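Local coordinates for N-acetyltransferase domain-containing protein (Xanthomonas campestris pv. campestris, PDB 2OZH), which is probably an acyltransferase of the GNAT family, a group of enzymes that as a rule move an acetyl unit from acetyl-coenzyme A to an acceptor, at residues R40-H44 with S45-G49. Residues are numbered along the deposited sequence; the frame is centred on the assembly and turned at random.
Sequences RAIDH and SLCFG. With EDO (1,2-ethanediol), chain G.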
ATOM      1  N   ARG A  40      -7.979   5.265 -12.446  1.00 11.24           N
ATOM      2  CA  ARG A  40      -7.397   3.953 -12.177  1.00 10.84           C
ATOM      3  C   ARG A  40      -7.120   3.761 -10.686  1.00 11.65           C
ATOM      4  O   ARG A  40      -7.405   2.704 -10.107  1.00 12.24           O
ATOM      5  CB  ARG A  40      -6.130   3.776 -12.999  1.00 12.30           C
ATOM      6  CG  ARG A  40      -5.490   2.404 -12.869  1.00 13.46           C
ATOM      7  CD  ARG A  40      -4.398   2.164 -13.915  1.00 17.93           C
ATOM      8  NE  ARG A  40      -4.961   2.350 -15.249  1.00 24.04           N
ATOM      9  CZ  ARG A  40      -4.601   3.278 -16.142  1.00 25.12           C
ATOM     10  NH1 ARG A  40      -3.588   4.102 -15.934  1.00 27.18           N
ATOM     11  NH2 ARG A  40      -5.261   3.348 -17.302  1.00 33.24           N
ATOM     12  N   ALA A  41      -6.570   4.783 -10.059  1.00 11.01           N
ATOM     13  CA  ALA A  41      -6.278   4.710  -8.641  1.00 11.04           C
ATOM     14  C   ALA A  41      -7.535   4.415  -7.859  1.00 11.01           C
ATOM     15  O   ALA A  41      -7.560   3.545  -6.981  1.00 11.90           O
ATOM     16  CB  ALA A  41      -5.670   6.034  -8.162  1.00 12.51           C
ATOM     17  N   ILE A  42      -8.611   5.152  -8.135  1.00 10.96           N
ATOM     18  CA  ILE A  42      -9.870   4.966  -7.440  1.00 10.62           C
ATOM     19  C   ILE A  42     -10.421   3.563  -7.653  1.00 10.89           C
ATOM     20  O   ILE A  42     -10.900   2.931  -6.702  1.00 11.64           O
ATOM     21  CB  ILE A  42     -10.849   6.096  -7.880  1.00 12.03           C
ATOM     22  CG1 ILE A  42     -10.451   7.398  -7.175  1.00 12.37           C
ATOM     23  CG2 ILE A  42     -12.299   5.723  -7.622  1.00 11.83           C
ATOM     24  CD1 ILE A  42     -11.170   8.639  -7.672  1.00 14.03           C
ATOM     25  N   ASP A  43     -10.320   3.079  -8.896  1.00 10.93           N
ATOM     26  CA  ASP A  43     -10.844   1.763  -9.235  1.00 10.80           C
ATOM     27  C   ASP A  43     -10.172   0.663  -8.416  1.00 10.88           C
ATOM     28  O   ASP A  43     -10.785  -0.375  -8.141  1.00 14.05           O
ATOM     29  CB  ASP A  43     -10.641   1.469 -10.704  1.00 12.22           C
ATOM     30  CG  ASP A  43     -11.531   2.287 -11.627  1.00 15.98           C
ATOM     31  OD1 ASP A  43     -12.488   2.917 -11.186  1.00 16.51           O
ATOM     32  OD2 ASP A  43     -11.242   2.240 -12.848  1.00 17.42           O
ATOM     33  N   HIS A  44      -8.950   0.898  -7.961  1.00 11.00           N
ATOM     34  CA  HIS A  44      -8.175  -0.124  -7.237  1.00 11.15           C
ATOM     35  C   HIS A  44      -7.910   0.208  -5.791  1.00 11.94           C
ATOM     36  O   HIS A  44      -7.017  -0.359  -5.152  1.00 12.98           O
ATOM     37  CB  HIS A  44      -6.874  -0.404  -7.993  1.00 10.75           C
ATOM     38  CG  HIS A  44      -7.112  -0.982  -9.330  1.00 11.29           C
ATOM     39  ND1 HIS A  44      -7.445  -2.305  -9.505  1.00 14.74           N
ATOM     40  CD2 HIS A  44      -7.129  -0.400 -10.555  1.00 13.12           C
ATOM     41  CE1 HIS A  44      -7.629  -2.516 -10.798  1.00 16.45           C
ATOM     42  NE2 HIS A  44      -7.456  -1.383 -11.454  1.00 17.57           N
ATOM     43  N   SER A  45      -8.709   1.105  -5.237  1.00 11.73           N
ATOM     44  CA  SER A  45      -8.610   1.515  -3.859  1.00 11.01           C
ATOM     45  C   SER A  45      -9.933   1.412  -3.157  1.00 11.79           C
ATOM     46  O   SER A  45     -10.986   1.363  -3.801  1.00 12.80           O
ATOM     47  CB  SER A  45      -8.175   2.994  -3.780  1.00 12.94           C
ATOM     48  OG  SER A  45      -6.926   3.188  -4.424  1.00 12.86           O
ATOM     49  N   LEU A  46      -9.882   1.439  -1.827  1.00 10.96           N
ATOM     50  CA  LEU A  46     -11.049   1.600  -0.984  1.00 11.18           C
ATOM     51  C   LEU A  46     -11.173   3.076  -0.674  1.00 10.33           C
ATOM     52  O   LEU A  46     -10.346   3.677   0.000  1.00 11.14           O
ATOM     53  CB  LEU A  46     -10.924   0.791   0.305  1.00 10.89           C
ATOM     54  CG  LEU A  46     -12.091   0.893   1.287  1.00 11.81           C
ATOM     55  CD1 LEU A  46     -13.376   0.422   0.686  1.00 13.34           C
ATOM     56  CD2 LEU A  46     -11.781   0.053   2.528  1.00 13.34           C
ATOM     57  N   CYS A  47     -12.177   3.699  -1.281  1.00 10.93           N
ATOM     58  CA  CYS A  47     -12.328   5.140  -1.252  1.00 10.94           C
ATOM     59  C   CYS A  47     -13.484   5.530  -0.356  1.00 11.10           C
ATOM     60  O   CYS A  47     -14.518   4.849  -0.321  1.00 11.90           O
ATOM     61  CB  CYS A  47     -12.580   5.707  -2.641  1.00 11.23           C
ATOM     62  SG  CYS A  47     -11.261   5.375  -3.828  1.00 12.61           S
ATOM     63  N   PHE A  48     -13.293   6.631   0.364  1.00 11.39           N
ATOM     64  CA  PHE A  48     -14.290   7.185   1.302  1.00 11.69           C
ATOM     65  C   PHE A  48     -14.669   8.565   0.780  1.00 10.72           C
ATOM     66  O   PHE A  48     -13.844   9.478   0.745  1.00 11.61           O
ATOM     67  CB  PHE A  48     -13.693   7.289   2.716  1.00 11.41           C
ATOM     68  CG  PHE A  48     -13.353   5.945   3.300  1.00 11.43           C
ATOM     69  CD1 PHE A  48     -12.223   5.273   2.903  1.00 11.68           C
ATOM     70  CD2 PHE A  48     -14.180   5.329   4.241  1.00 11.86           C
ATOM     71  CE1 PHE A  48     -11.927   4.020   3.417  1.00 11.54           C
ATOM     72  CE2 PHE A  48     -13.897   4.083   4.742  1.00 12.04           C
ATOM     73  CZ  PHE A  48     -12.770   3.429   4.334  1.00 10.38           C
ATOM     74  N   GLY A  49     -15.918   8.710   0.388  1.00 11.44           N
ATOM     75  CA  GLY A  49     -16.416  10.011  -0.022  1.00 11.22           C
ATOM     76  C   GLY A  49     -17.322  10.576   1.032  1.00 11.61           C
ATOM     77  O   GLY A  49     -18.100   9.853   1.643  1.00 12.19           O
TER
HETATM   78  C1  EDO G 303      -5.253  -3.610 -14.190  1.00 45.88           C
HETATM   79  O1  EDO G 303      -5.690  -4.236 -12.979  1.00 51.60           O
HETATM   80  C2  EDO G 303      -4.701  -2.234 -13.851  1.00 41.69           C
HETATM   81  O2  EDO G 303      -5.630  -1.226 -14.249  1.00 45.94           O
HETATM   82  O   HOH W   1     -12.131  -0.263  -5.575  1.00 29.74           O
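Ser45 carries its OG beside its own backbone N (chi1 -59°), and that torsion turns the hydroxyl back onto the last turn of helix 35-43, where it donates to Ala41 O with OG and O 2.7 Å apart. Cys47, two residues on and already within strand 46-52, likewise holds SG beside its backbone N and anti to the carbonyl carbon, which brings SG against Ile42: SG lies 3.9 Å from CG2 of Ile42 and 3.8 Å from its carbonyl O.

Two donors grip Ala41 O. The Ser45 hydroxyl comes from above the carbonyl plane, 39° out of it, while His44 N, 3.1 Å from Ala41 O, arrives from the opposite face. Ile42 O receives Ser45 N at 3.2 Å; the N-H points nearly straight at the oxygen (164°), although the nitrogen stands well above the carbonyl plane. The carbonyls of Ala41 and Ile42 are thus met by donors of His44 and Ser45, and that of Asp43 by a water, His44 being the first residue with non-helical backbone angles. This water bridges the turn, donating to Asp43 O and to Ser45 O, with 2.7 Å from the water oxygen to Ser45 O.

Ser45 OG is also hydrogen-bonded to Arg61 of strand 55-64, which ties the helix end to the neighbouring strand. Ile42 packs on Ile16 and Ile19 of helix 16-26, and His44 meets Tyr66 of the second subunit edge-to-face; a 1,2-ethanediol, probably from the crystallisation liquor, is only weakly bonded to His44 NE2.

Together these contacts form a tight helix-to-strand connection: helix 35-43 ends, and within two residues the chain enters strand 46-52, antiparallel to strand 55-64 in the mixed sheet of a GNAT-type acetyltransferase fold.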